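PDB 4PI8: autolysin E from Staphylococcus aureus, which probably hydrolyses glycosidic bonds of the peptidoglycan NAG-NAM polymer as a cell-wall glycosidase, captured here as a catalytic mutant holding a NAG-NAM disaccharide. Local coordinates for residues F11-Q19 with N38-T46; V70-L80 with V102-K113. The protein carries 1 engineered substitution. All coordinates share one frame; numbering follows the deposited sequence.

Interaction 1 of 2, residues F11-Q19 with N38-T46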
ATOM      1  N   PHE A  11      -3.541  10.065  21.458  1.00 18.42           N
ATOM      2  CA  PHE A  11      -2.259   9.756  20.805  1.00 18.79           C
ATOM      3  C   PHE A  11      -1.350   8.959  21.680  1.00 18.78           C
ATOM      4  O   PHE A  11      -0.765   7.969  21.282  1.00 18.93           O
ATOM      5  CB  PHE A  11      -1.585  11.083  20.348  1.00 19.08           C
ATOM      6  CG  PHE A  11      -0.309  10.892  19.598  1.00 20.44           C
ATOM      7  CD1 PHE A  11      -0.343  10.312  18.331  1.00 21.52           C
ATOM      8  CD2 PHE A  11       0.924  11.180  20.141  1.00 21.65           C
ATOM      9  CE1 PHE A  11       0.823  10.105  17.603  1.00 23.27           C
ATOM     10  CE2 PHE A  11       2.067  10.973  19.408  1.00 24.03           C
ATOM     11  CZ  PHE A  11       2.023  10.443  18.152  1.00 23.11           C
ATOM     12  N   ASP A  12      -1.235   9.358  22.967  1.00 21.25           N
ATOM     13  CA  ASP A  12      -0.337   8.637  23.846  1.00 21.97           C
ATOM     14  C   ASP A  12      -0.717   7.162  24.058  1.00 19.18           C
ATOM     15  O   ASP A  12       0.143   6.304  24.132  1.00 19.23           O
ATOM     16  CB  ASP A  12      -0.201   9.342  25.230  1.00 26.50           C
ATOM     17  CG  ASP A  12       0.583  10.647  25.145  1.00 32.29           C
ATOM     18  OD1 ASP A  12       1.298  10.879  24.157  1.00 32.24           O
ATOM     19  OD2 ASP A  12       0.459  11.467  26.088  1.00 37.37           O
ATOM     20  N   GLU A  13      -2.031   6.920  24.111  1.00 19.38           N
ATOM     21  CA  GLU A  13      -2.540   5.542  24.239  1.00 18.43           C
ATOM     22  C   GLU A  13      -2.164   4.734  22.975  1.00 17.53           C
ATOM     23  O   GLU A  13      -1.643   3.635  23.072  1.00 16.93           O
ATOM     24  CB  GLU A  13      -4.049   5.553  24.424  1.00 20.42           C
ATOM     25  CG  GLU A  13      -4.559   5.873  25.858  1.00 23.08           C
ATOM     26  CD  GLU A  13      -6.007   6.305  25.920  1.00 28.97           C
ATOM     27  OE1 GLU A  13      -6.740   6.522  24.915  1.00 22.46           O
ATOM     28  OE2 GLU A  13      -6.449   6.537  27.092  1.00 33.31           O
ATOM     29  N   ALA A  14      -2.366   5.373  21.816  1.00 16.23           N
ATOM     30  CA  ALA A  14      -2.013   4.708  20.561  1.00 15.53           C
ATOM     31  C   ALA A  14      -0.525   4.396  20.426  1.00 15.51           C
ATOM     32  O   ALA A  14      -0.112   3.326  20.012  1.00 15.20           O
ATOM     33  CB  ALA A  14      -2.495   5.539  19.389  1.00 16.18           C
ATOM     34  N   VAL A  15       0.321   5.347  20.846  1.00 15.37           N
ATOM     35  CA  VAL A  15       1.746   5.130  20.815  1.00 16.92           C
ATOM     36  C   VAL A  15       2.136   3.913  21.651  1.00 15.71           C
ATOM     37  O   VAL A  15       2.908   3.060  21.234  1.00 15.77           O
ATOM     38  CB  VAL A  15       2.531   6.363  21.292  1.00 18.80           C
ATOM     39  CG1 VAL A  15       3.993   6.010  21.513  1.00 19.66           C
ATOM     40  CG2 VAL A  15       2.347   7.513  20.337  1.00 17.99           C
ATOM     41  N   SER A  16       1.579   3.826  22.869  1.00 16.90           N
ATOM     42  CA  SER A  16       1.908   2.697  23.749  0.50 17.77           C
ATOM     43  C   SER A  16       1.541   1.359  23.097  1.00 15.95           C
ATOM     44  O   SER A  16       2.222   0.370  23.213  1.00 16.80           O
ATOM     45  CB  SER A  16       1.180   2.820  25.076  0.50 19.93           C
ATOM     46  OG  SER A  16       1.676   3.912  25.816  0.50 23.14           O
ATOM     47  N   MET A  17       0.387   1.355  22.428  1.00 14.79           N
ATOM     48  CA  MET A  17      -0.070   0.146  21.719  1.00 14.77           C
ATOM     49  C   MET A  17       0.894  -0.222  20.568  1.00 13.60           C
ATOM     50  O   MET A  17       1.234  -1.337  20.435  1.00 13.88           O
ATOM     51  CB  MET A  17      -1.505   0.364  21.248  1.00 14.11           C
ATOM     52  CG  MET A  17      -2.498   0.437  22.398  1.00 15.02           C
ATOM     53  SD  MET A  17      -4.134   1.053  22.027  1.00 15.49           S
ATOM     54  CE  MET A  17      -4.838  -0.351  21.267  1.00 14.97           C
ATOM     55  N   GLN A  18       1.310   0.796  19.778  1.00 14.21           N
ATOM     56  CA  GLN A  18       2.227   0.561  18.640  1.00 14.33           C
ATOM     57  C   GLN A  18       3.595   0.037  19.109  1.00 15.24           C
ATOM     58  O   GLN A  18       4.260  -0.673  18.402  1.00 15.30           O
ATOM     59  CB  GLN A  18       2.450   1.839  17.870  1.00 14.47           C
ATOM     60  CG  GLN A  18       1.254   2.397  17.141  1.00 14.07           C
ATOM     61  CD  GLN A  18       0.675   1.549  16.016  1.00 12.26           C
ATOM     62  OE1 GLN A  18       1.294   0.574  15.592  1.00 14.05           O
ATOM     63  NE2 GLN A  18      -0.460   1.976  15.534  1.00 13.35           N
ATOM     64  N   GLN A  19       3.944   0.420  20.348  1.00 15.89           N
ATOM     65  CA  GLN A  19       5.191  -0.008  20.978  1.00 16.42           C
ATOM     66  C   GLN A  19       5.033  -1.311  21.764  1.00 16.76           C
ATOM     67  O   GLN A  19       5.978  -1.802  22.437  1.00 18.30           O
ATOM     68  CB  GLN A  19       5.668   1.097  21.929  1.00 16.42           C
ATOM     69  CG  GLN A  19       6.044   2.381  21.234  1.00 17.99           C
ATOM     70  CD  GLN A  19       6.278   3.557  22.181  1.00 21.05           C
ATOM     71  OE1 GLN A  19       5.858   3.532  23.351  1.00 21.54           O
ATOM     72  NE2 GLN A  19       6.940   4.588  21.689  1.00 20.82           N
ATOM     73  N   ASN A  38      11.445   2.669  19.997  1.00 22.62           N
ATOM     74  CA  ASN A  38      10.265   3.352  20.480  1.00 22.29           C
ATOM     75  C   ASN A  38      10.133   4.806  20.074  1.00 23.89           C
ATOM     76  O   ASN A  38       9.059   5.240  19.717  1.00 22.51           O
ATOM     77  CB  ASN A  38      10.145   3.209  22.019  1.00 24.24           C
ATOM     78  CG  ASN A  38       9.579   1.859  22.440  1.00 26.13           C
ATOM     79  OD1 ASN A  38       9.442   1.609  23.656  1.00 33.85           O
ATOM     80  ND2 ASN A  38       9.270   0.983  21.497  1.00 26.36           N
ATOM     81  N   ASN A  39      11.218   5.587  20.167  1.00 22.62           N
ATOM     82  CA  ASN A  39      11.165   6.989  19.765  1.00 23.98           C
ATOM     83  C   ASN A  39      10.860   7.157  18.269  1.00 20.08           C
ATOM     84  O   ASN A  39      10.129   8.081  17.892  1.00 22.57           O
ATOM     85  CB  ASN A  39      12.504   7.689  20.109  1.00 29.30           C
ATOM     86  CG  ASN A  39      12.607   8.055  21.569  1.00 38.79           C
ATOM     87  OD1 ASN A  39      11.610   8.086  22.284  1.00 46.70           O
ATOM     88  ND2 ASN A  39      13.823   8.344  22.023  1.00 44.63           N
ATOM     89  N   GLU A  40      11.466   6.307  17.486  1.00 21.47           N
ATOM     90  CA  GLU A  40      11.280   6.309  16.016  1.00 20.86           C
ATOM     91  C   GLU A  40       9.845   6.006  15.661  1.00 21.52           C
ATOM     92  O   GLU A  40       9.259   6.665  14.819  1.00 21.41           O
ATOM     93  CB  GLU A  40      12.231   5.331  15.349  1.00 22.29           C
ATOM     94  CG  GLU A  40      13.677   5.864  15.377  1.00 27.28           C
ATOM     95  CD  GLU A  40      14.688   4.824  15.016  1.00 28.16           C
ATOM     96  OE1 GLU A  40      14.468   3.604  15.158  1.00 27.07           O
ATOM     97  OE2 GLU A  40      15.785   5.263  14.575  1.00 31.51           O
ATOM     98  N   ILE A  41       9.277   5.025  16.356  1.00 20.73           N
ATOM     99  CA  ILE A  41       7.851   4.670  16.123  1.00 18.95           C
ATOM    100  C   ILE A  41       6.986   5.853  16.455  1.00 18.19           C
ATOM    101  O   ILE A  41       6.112   6.281  15.669  1.00 18.94           O
ATOM    102  CB  ILE A  41       7.446   3.487  16.977  1.00 18.21           C
ATOM    103  CG1 ILE A  41       8.122   2.233  16.532  1.00 20.09           C
ATOM    104  CG2 ILE A  41       5.917   3.324  16.939  1.00 17.65           C
ATOM    105  CD1 ILE A  41       8.109   1.111  17.573  1.00 20.75           C
ATOM    106  N   ALA A  42       7.171   6.451  17.642  1.00 19.06           N
ATOM    107  CA  ALA A  42       6.389   7.583  18.034  1.00 18.85           C
ATOM    108  C   ALA A  42       6.487   8.768  17.068  1.00 19.49           C
ATOM    109  O   ALA A  42       5.504   9.429  16.785  1.00 20.28           O
ATOM    110  CB  ALA A  42       6.740   8.027  19.468  1.00 20.52           C
ATOM    111  N   LYS A  43       7.720   9.069  16.623  1.00 21.04           N
ATOM    112  CA  LYS A  43       7.932  10.174  15.716  1.00 23.22           C
ATOM    113  C   LYS A  43       7.171   9.960  14.368  1.00 19.61           C
ATOM    114  O   LYS A  43       6.517  10.850  13.834  1.00 21.75           O
ATOM    115  CB  LYS A  43       9.448  10.351  15.452  1.00 27.03           C
ATOM    116  CG  LYS A  43       9.745  11.491  14.486  1.00 33.33           C
ATOM    117  CD  LYS A  43      11.219  11.659  14.148  1.00 42.72           C
ATOM    118  CE  LYS A  43      11.324  12.456  12.855  1.00 47.43           C
ATOM    119  NZ  LYS A  43      12.721  12.871  12.554  1.00 53.12           N
ATOM    120  N   ALA A  44       7.292   8.728  13.900  1.00 20.35           N
ATOM    121  CA  ALA A  44       6.745   8.314  12.588  1.00 18.75           C
ATOM    122  C   ALA A  44       5.229   8.426  12.536  1.00 18.89           C
ATOM    123  O   ALA A  44       4.659   8.829  11.523  1.00 21.10           O
ATOM    124  CB  ALA A  44       7.159   6.914  12.220  1.00 19.28           C
ATOM    125  N   MET A  45       4.562   8.157  13.664  1.00 16.84           N
ATOM    126  CA  MET A  45       3.111   8.200  13.725  1.00 19.10           C
ATOM    127  C   MET A  45       2.565   9.570  14.097  1.00 18.08           C
ATOM    128  O   MET A  45       1.352   9.817  14.070  1.00 19.49           O
ATOM    129  CB  MET A  45       2.534   7.026  14.582  1.00 20.79           C
ATOM    130  CG  MET A  45       2.959   7.134  15.999  1.00 19.70           C
ATOM    131  SD  MET A  45       2.466   5.712  16.989  1.00 17.82           S
ATOM    132  CE  MET A  45       0.743   6.070  17.173  1.00 19.07           C
ATOM    133  N   THR A  46       3.443  10.535  14.422  1.00 20.86           N
ATOM    134  CA  THR A  46       2.992  11.878  14.742  1.00 22.16           C
ATOM    135  C   THR A  46       2.338  12.555  13.549  1.00 23.14           C
ATOM    136  O   THR A  46       2.826  12.460  12.416  1.00 25.50           O
ATOM    137  CB  THR A  46       4.174  12.727  15.311  1.00 26.56           C
ATOM    138  OG1 THR A  46       4.709  12.063  16.457  1.00 28.33           O
ATOM    139  CG2 THR A  46       3.733  14.061  15.699  1.00 26.99           C
TER
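M45 of helix 38-45 pushes its thioether as a knob into a hole formed by F11, A14, V15 and Q18 of helix 11-18. The bend at its last torsion (chi3 -75°) carries CE to the backbone of helix 11-18, 3.8 Å from V15 N, while SD lies 3.5 Å from CG of Q18 and also touches CG2 of V15. F11 CE1 meets M45 CG, at 4.0 Å. V15 CG2 lies over one face of the F11 ring, offset toward the rim, whereas the carbonyl oxygens of A42 and M45 meet its edge; M45 O is 3.6 Å from CE1. T46 OG1, bonded back to A42 O, reaches CZ obliquely. Beyond the V15-A42 methyl contact, the side-chain amides of Q19 and N38 stack with planes 16° apart. From this stack Q19 NE2 donates a bent hydrogen bond to N38 O (3.0 Å), arriving from the face opposite to A42 N, so that one carbonyl serves two donors. The Q18 amide is hydrogen-bonded away from this contact, NE2 to Q193 of the glycan pocket and OE1 to Q25. The arrangement is a helix pair inclined at 134°, closer to antiparallel than to parallel, with knob-into-hole packing, placed beside the glycan-binding site.

Interaction 2 of 2, residues V70-L80 with V102-K113; sequences VNQLLKGKGIL and VSHALVATGNGK. Engineered in segment 102-113: A108 (natural residue Glu).
V102, K77 and L80 lose the most surface where the helix 67-74 and the turn after it pack on helix 98-108 and its C-terminal loop, within the helical, lysozyme-clan glycosidase fold. The two helix segments run nearly parallel, 16° apart, but their axes stay 11.5 Å from each other, and V102 bridges the two helices with both branches: CG2 meets V70 CG1, and CG1 meets CD2 of L74 at 3.8 Å. F87 of helix 84-94 also touches V102, L74 and A105.

K77 is the last residue of the type II turn that begins at L74. Its chain, bent at chi2 (-58°), crosses L106 at about a right angle, with CG 3.7 Å from CD2, and then runs alongside N111, pointing the same way. K77 NZ lies 3.7 Å from N111 OD1 and donates to two waters: one donates weakly to N111 OD1, bridging the two groups, and the other accepts a weak bond from K113 NZ.

L80 brings its CD1 methyl to a junction of A105 CB, L106 CD2 and T109 OG1. That hydroxyl hydrogen-bonds A105 O and accepts from G112 N, an ST motif that ties the loop to the helix end.

Past the helix the two backbones close to 4.4 Å between the CA atoms of G78 and G112, both at positive phi. The two glycine backbones lie directly against each other, G78 CA making a C-H...O contact to G112 O. G112 CA sends a nearly straight C-H...O contact to K77 O, and I79 N donates to G112 O at 3.0 Å.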
ATOM      1  N   VAL A  70      -1.695   6.910 -17.525  1.00 13.32           N
ATOM      2  CA  VAL A  70      -1.203   5.891 -16.588  1.00 12.73           C
ATOM      3  C   VAL A  70       0.012   5.181 -17.197  1.00 13.99           C
ATOM      4  O   VAL A  70       1.003   4.934 -16.490  1.00 14.44           O
ATOM      5  CB  VAL A  70      -2.315   4.910 -16.215  1.00 12.93           C
ATOM      6  CG1 VAL A  70      -1.778   3.859 -15.279  1.00 13.55           C
ATOM      7  CG2 VAL A  70      -3.449   5.665 -15.551  1.00 12.92           C
ATOM      8  N   ASN A  71      -0.038   4.886 -18.488  1.00 13.43           N
ATOM      9  CA  ASN A  71       1.137   4.267 -19.140  1.00 13.76           C
ATOM     10  C   ASN A  71       2.332   5.178 -19.137  1.00 14.93           C
ATOM     11  O   ASN A  71       3.469   4.675 -19.007  1.00 16.26           O
ATOM     12  CB  ASN A  71       0.807   3.745 -20.505  1.00 14.03           C
ATOM     13  CG  ASN A  71       0.129   2.386 -20.435  1.00 14.88           C
ATOM     14  OD1 ASN A  71       0.451   1.565 -19.569  1.00 14.91           O
ATOM     15  ND2 ASN A  71      -0.768   2.104 -21.332  1.00 16.23           N
ATOM     16  N   GLN A  72       2.139   6.486 -19.192  1.00 16.90           N
ATOM     17  CA  GLN A  72       3.297   7.408 -19.010  1.00 17.14           C
ATOM     18  C   GLN A  72       3.926   7.236 -17.678  1.00 19.75           C
ATOM     19  O   GLN A  72       5.181   7.142 -17.571  1.00 21.13           O
ATOM     20  CB  GLN A  72       2.842   8.850 -18.977  0.52 19.06           C
ATOM     21  CG  GLN A  72       2.691   9.508 -20.284  0.52 20.03           C
ATOM     22  CD  GLN A  72       2.366  10.967 -20.107  0.52 20.83           C
ATOM     23  OE1 GLN A  72       3.172  11.778 -19.521  0.52 22.26           O
ATOM     24  NE2 GLN A  72       1.163  11.329 -20.570  0.52 21.55           N
ATOM     25  N   LEU A  73       3.145   7.107 -16.600  1.00 17.26           N
ATOM     26  CA  LEU A  73       3.707   6.839 -15.279  1.00 19.50           C
ATOM     27  C   LEU A  73       4.444   5.557 -15.225  1.00 19.27           C
ATOM     28  O   LEU A  73       5.348   5.441 -14.456  1.00 19.87           O
ATOM     29  CB  LEU A  73       2.629   6.859 -14.178  1.00 20.97           C
ATOM     30  CG  LEU A  73       1.978   8.179 -13.833  1.00 22.51           C
ATOM     31  CD1 LEU A  73       0.968   7.928 -12.744  1.00 22.42           C
ATOM     32  CD2 LEU A  73       3.050   9.163 -13.352  1.00 23.88           C
ATOM     33  N   LEU A  74       4.006   4.518 -15.936  1.00 15.06           N
ATOM     34  CA  LEU A  74       4.554   3.221 -15.893  1.00 15.20           C
ATOM     35  C   LEU A  74       5.727   2.978 -16.855  1.00 15.21           C
ATOM     36  O   LEU A  74       6.287   1.908 -16.846  1.00 16.41           O
ATOM     37  CB  LEU A  74       3.463   2.181 -16.138  1.00 14.74           C
ATOM     38  CG  LEU A  74       2.382   2.150 -15.054  1.00 14.42           C
ATOM     39  CD1 LEU A  74       1.278   1.226 -15.489  1.00 14.59           C
ATOM     40  CD2 LEU A  74       2.970   1.738 -13.724  1.00 16.01           C
ATOM     41  N   LYS A  75       6.008   3.939 -17.705  1.00 16.28           N
ATOM     42  CA  LYS A  75       7.149   3.819 -18.654  1.00 17.89           C
ATOM     43  C   LYS A  75       8.450   3.633 -17.869  1.00 17.42           C
ATOM     44  O   LYS A  75       8.742   4.341 -16.889  1.00 19.12           O
ATOM     45  CB  LYS A  75       7.243   5.021 -19.584  1.00 20.00           C
ATOM     46  CG  LYS A  75       8.044   4.746 -20.853  1.00 25.86           C
ATOM     47  CD  LYS A  75       7.298   3.789 -21.784  1.00 29.95           C
ATOM     48  CE  LYS A  75       8.073   3.419 -23.026  1.00 39.23           C
ATOM     49  NZ  LYS A  75       7.123   2.689 -23.913  1.00 41.70           N
ATOM     50  N   GLY A  76       9.217   2.620 -18.254  1.00 17.32           N
ATOM     51  CA  GLY A  76      10.427   2.277 -17.581  1.00 16.98           C
ATOM     52  C   GLY A  76      10.251   1.653 -16.234  1.00 16.22           C
ATOM     53  O   GLY A  76      11.214   1.536 -15.419  1.00 18.79           O
ATOM     54  N   LYS A  77       9.064   1.098 -15.931  1.00 15.71           N
ATOM     55  CA  LYS A  77       8.807   0.437 -14.659  1.00 14.78           C
ATOM     56  C   LYS A  77       8.687  -1.079 -14.758  1.00 13.80           C
ATOM     57  O   LYS A  77       7.825  -1.728 -14.146  1.00 14.44           O
ATOM     58  CB  LYS A  77       7.526   1.054 -13.999  1.00 15.63           C
ATOM     59  CG  LYS A  77       7.593   2.542 -13.857  1.00 16.69           C
ATOM     60  CD  LYS A  77       8.811   3.044 -13.027  1.00 19.47           C
ATOM     61  CE  LYS A  77       8.654   4.539 -12.892  1.00 22.00           C
ATOM     62  NZ  LYS A  77       9.816   5.137 -12.151  1.00 26.26           N
ATOM     63  N   GLY A  78       9.614  -1.693 -15.518  1.00 14.88           N
ATOM     64  CA  GLY A  78       9.743  -3.101 -15.449  1.00 14.65           C
ATOM     65  C   GLY A  78       8.514  -3.896 -15.840  1.00 13.35           C
ATOM     66  O   GLY A  78       7.904  -3.620 -16.884  1.00 13.47           O
ATOM     67  N   ILE A  79       8.166  -4.845 -15.023  1.00 13.23           N
ATOM     68  CA  ILE A  79       6.993  -5.677 -15.236  1.00 12.50           C
ATOM     69  C   ILE A  79       5.686  -4.879 -15.254  1.00 12.77           C
ATOM     70  O   ILE A  79       4.694  -5.363 -15.752  1.00 13.57           O
ATOM     71  CB  ILE A  79       6.947  -6.824 -14.235  1.00 13.28           C
ATOM     72  CG1 ILE A  79       6.013  -7.922 -14.669  1.00 14.11           C
ATOM     73  CG2 ILE A  79       6.610  -6.359 -12.803  1.00 14.29           C
ATOM     74  CD1 ILE A  79       6.247  -9.220 -13.935  1.00 15.36           C
ATOM     75  N   LEU A  80       5.695  -3.668 -14.721  1.00 12.70           N
ATOM     76  CA  LEU A  80       4.484  -2.841 -14.705  1.00 12.50           C
ATOM     77  C   LEU A  80       4.314  -1.999 -15.955  1.00 12.69           C
ATOM     78  O   LEU A  80       3.227  -1.457 -16.210  1.00 12.71           O
ATOM     79  CB  LEU A  80       4.460  -1.964 -13.424  1.00 13.08           C
ATOM     80  CG  LEU A  80       4.514  -2.736 -12.146  1.00 14.25           C
ATOM     81  CD1 LEU A  80       4.602  -1.720 -10.966  1.00 15.78           C
ATOM     82  CD2 LEU A  80       3.443  -3.773 -11.974  1.00 14.83           C
ATOM     83  N   VAL A 102      -0.895   2.718  -8.551  1.00 11.22           N
ATOM     84  CA  VAL A 102       0.369   2.684  -9.256  1.00 12.02           C
ATOM     85  C   VAL A 102       1.474   2.937  -8.278  1.00 11.31           C
ATOM     86  O   VAL A 102       2.521   2.267  -8.296  1.00 12.44           O
ATOM     87  CB  VAL A 102       0.392   3.705 -10.416  1.00 13.15           C
ATOM     88  CG1 VAL A 102       1.819   3.936 -10.892  1.00 14.67           C
ATOM     89  CG2 VAL A 102      -0.542   3.208 -11.563  1.00 14.81           C
ATOM     90  N   SER A 103       1.349   4.021  -7.464  1.00 10.81           N
ATOM     91  CA  SER A 103       2.408   4.378  -6.536  1.00 12.05           C
ATOM     92  C   SER A 103       2.714   3.285  -5.547  1.00 11.02           C
ATOM     93  O   SER A 103       3.885   2.994  -5.241  1.00 12.10           O
ATOM     94  CB  SER A 103       2.094   5.724  -5.825  1.00 11.56           C
ATOM     95  OG  SER A 103       1.883   6.779  -6.769  1.00 12.27           O
ATOM     96  N   HIS A 104       1.696   2.662  -4.989  1.00 11.01           N
ATOM     97  CA  HIS A 104       1.848   1.537  -4.088  1.00 11.73           C
ATOM     98  C   HIS A 104       2.593   0.423  -4.801  1.00 12.14           C
ATOM     99  O   HIS A 104       3.567  -0.129  -4.242  1.00 13.08           O
ATOM    100  CB  HIS A 104       0.483   1.142  -3.559  1.00 11.95           C
ATOM    101  CG  HIS A 104       0.504   0.101  -2.486  1.00 11.93           C
ATOM    102  ND1 HIS A 104      -0.612  -0.223  -1.772  1.00 12.77           N
ATOM    103  CD2 HIS A 104       1.507  -0.705  -2.046  1.00 13.06           C
ATOM    104  CE1 HIS A 104      -0.308  -1.159  -0.907  1.00 13.22           C
ATOM    105  NE2 HIS A 104       0.964  -1.474  -1.049  1.00 12.63           N
ATOM    106  N   ALA A 105       2.155   0.034  -5.990  1.00 12.35           N
ATOM    107  CA  ALA A 105       2.831  -1.058  -6.719  1.00 12.35           C
ATOM    108  C   ALA A 105       4.250  -0.710  -6.956  1.00 13.02           C
ATOM    109  O   ALA A 105       5.116  -1.647  -6.856  1.00 14.46           O
ATOM    110  CB  ALA A 105       2.112  -1.336  -8.024  1.00 13.59           C
ATOM    111  N   LEU A 106       4.587   0.521  -7.289  1.00 12.38           N
ATOM    112  CA  LEU A 106       5.987   0.887  -7.553  1.00 13.71           C
ATOM    113  C   LEU A 106       6.824   0.747  -6.290  1.00 15.18           C
ATOM    114  O   LEU A 106       7.954   0.227  -6.348  1.00 17.69           O
ATOM    115  CB  LEU A 106       6.077   2.281  -8.101  1.00 14.86           C
ATOM    116  CG  LEU A 106       5.505   2.480  -9.498  1.00 15.60           C
ATOM    117  CD1 LEU A 106       5.438   3.955  -9.905  1.00 17.72           C
ATOM    118  CD2 LEU A 106       6.309   1.654 -10.534  1.00 17.40           C
ATOM    119  N   VAL A 107       6.342   1.195  -5.147  1.00 14.44           N
ATOM    120  CA  VAL A 107       7.067   0.987  -3.867  1.00 16.07           C
ATOM    121  C   VAL A 107       7.225  -0.476  -3.580  1.00 16.86           C
ATOM    122  O   VAL A 107       8.368  -0.944  -3.217  1.00 20.38           O
ATOM    123  CB  VAL A 107       6.329   1.764  -2.743  1.00 16.16           C
ATOM    124  CG1 VAL A 107       6.805   1.368  -1.310  1.00 19.78           C
ATOM    125  CG2 VAL A 107       6.456   3.258  -3.017  1.00 16.73           C
ATOM    126  N   ALA A 108       6.200  -1.267  -3.702  1.00 15.29           N
ATOM    127  CA  ALA A 108       6.219  -2.672  -3.331  1.00 15.57           C
ATOM    128  C   ALA A 108       7.053  -3.552  -4.282  1.00 18.66           C
ATOM    129  O   ALA A 108       7.401  -4.662  -3.875  1.00 23.66           O
ATOM    130  CB  ALA A 108       4.849  -3.221  -3.255  1.00 16.83           C
ATOM    131  N   THR A 109       7.298  -3.119  -5.493  1.00 17.12           N
ATOM    132  CA  THR A 109       7.980  -3.945  -6.487  1.00 16.51           C
ATOM    133  C   THR A 109       9.335  -3.389  -6.876  1.00 18.84           C
ATOM    134  O   THR A 109       9.935  -3.817  -7.876  1.00 18.33           O
ATOM    135  CB  THR A 109       7.125  -4.068  -7.775  1.00 17.38           C
ATOM    136  OG1 THR A 109       6.943  -2.809  -8.413  1.00 15.69           O
ATOM    137  CG2 THR A 109       5.829  -4.762  -7.481  1.00 17.46           C
ATOM    138  N   GLY A 110       9.796  -2.316  -6.214  1.00 16.31           N
ATOM    139  CA  GLY A 110      11.049  -1.745  -6.632  1.00 18.02           C
ATOM    140  C   GLY A 110      10.980  -1.155  -7.988  1.00 17.74           C
ATOM    141  O   GLY A 110      11.770  -1.450  -8.883  1.00 18.08           O
ATOM    142  N   ASN A 111      10.005  -0.300  -8.224  1.00 18.15           N
ATOM    143  CA  ASN A 111       9.774   0.332  -9.527  1.00 19.27           C
ATOM    144  C   ASN A 111       9.550  -0.681 -10.629  1.00 17.91           C
ATOM    145  O   ASN A 111       9.911  -0.468 -11.769  1.00 19.57           O
ATOM    146  CB  ASN A 111      10.869   1.317  -9.893  1.00 22.35           C
ATOM    147  CG  ASN A 111      10.613   2.683  -9.324  1.00 28.98           C
ATOM    148  OD1 ASN A 111       9.471   3.100  -9.120  1.00 30.67           O
ATOM    149  ND2 ASN A 111      11.697   3.374  -8.967  1.00 38.65           N
ATOM    150  N   GLY A 112       8.911  -1.752 -10.283  1.00 15.48           N
ATOM    151  CA  GLY A 112       8.606  -2.852 -11.206  1.00 16.93           C
ATOM    152  C   GLY A 112       9.759  -3.727 -11.588  1.00 17.68           C
ATOM    153  O   GLY A 112       9.603  -4.672 -12.370  1.00 17.58           O
ATOM    154  N   LYS A 113      10.906  -3.526 -10.937  1.00 18.98           N
ATOM    155  CA  LYS A 113      12.159  -4.111 -11.420  1.00 19.70           C
ATOM    156  C   LYS A 113      12.749  -5.094 -10.479  1.00 21.52           C
ATOM    157  O   LYS A 113      13.802  -5.703 -10.849  1.00 24.29           O
ATOM    158  CB  LYS A 113      13.125  -3.044 -11.771  1.00 21.18           C
ATOM    159  CG  LYS A 113      12.767  -2.261 -12.997  1.00 25.71           C
ATOM    160  CD  LYS A 113      13.774  -1.194 -13.238  1.00 32.29           C
ATOM    161  CE  LYS A 113      13.300  -0.146 -14.194  1.00 36.12           C
ATOM    162  NZ  LYS A 113      13.483   1.182 -13.527  1.00 41.48           N
TER
HETATM  163  O   HOH W   1       8.512   6.324  -9.723  1.00 32.73           O
HETATM  164  O   HOH W   2      12.430   3.745 -12.024  1.00 39.96           O

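Overall arrangement
Interaction 1 closes before interaction 2 opens, so the two contacts are in series along the chain, helix 38-45 being followed directly by helix 67-74. They share no helix and do not touch: their centres are 31 Å apart, their nearest atoms about 15 Å, and they lie on opposite sides of the chain's centre. Only interaction 1 comes near the bound disaccharide. The side chain of Q18 in interaction 1 is about 6 Å from the NAG unit, whereas that of A105 in interaction 2 is about 13 Å from the muramic acid. Interaction 1 thus borders the glycan pocket, while interaction 2 packs the helix whose last turn carries the engineered position A108.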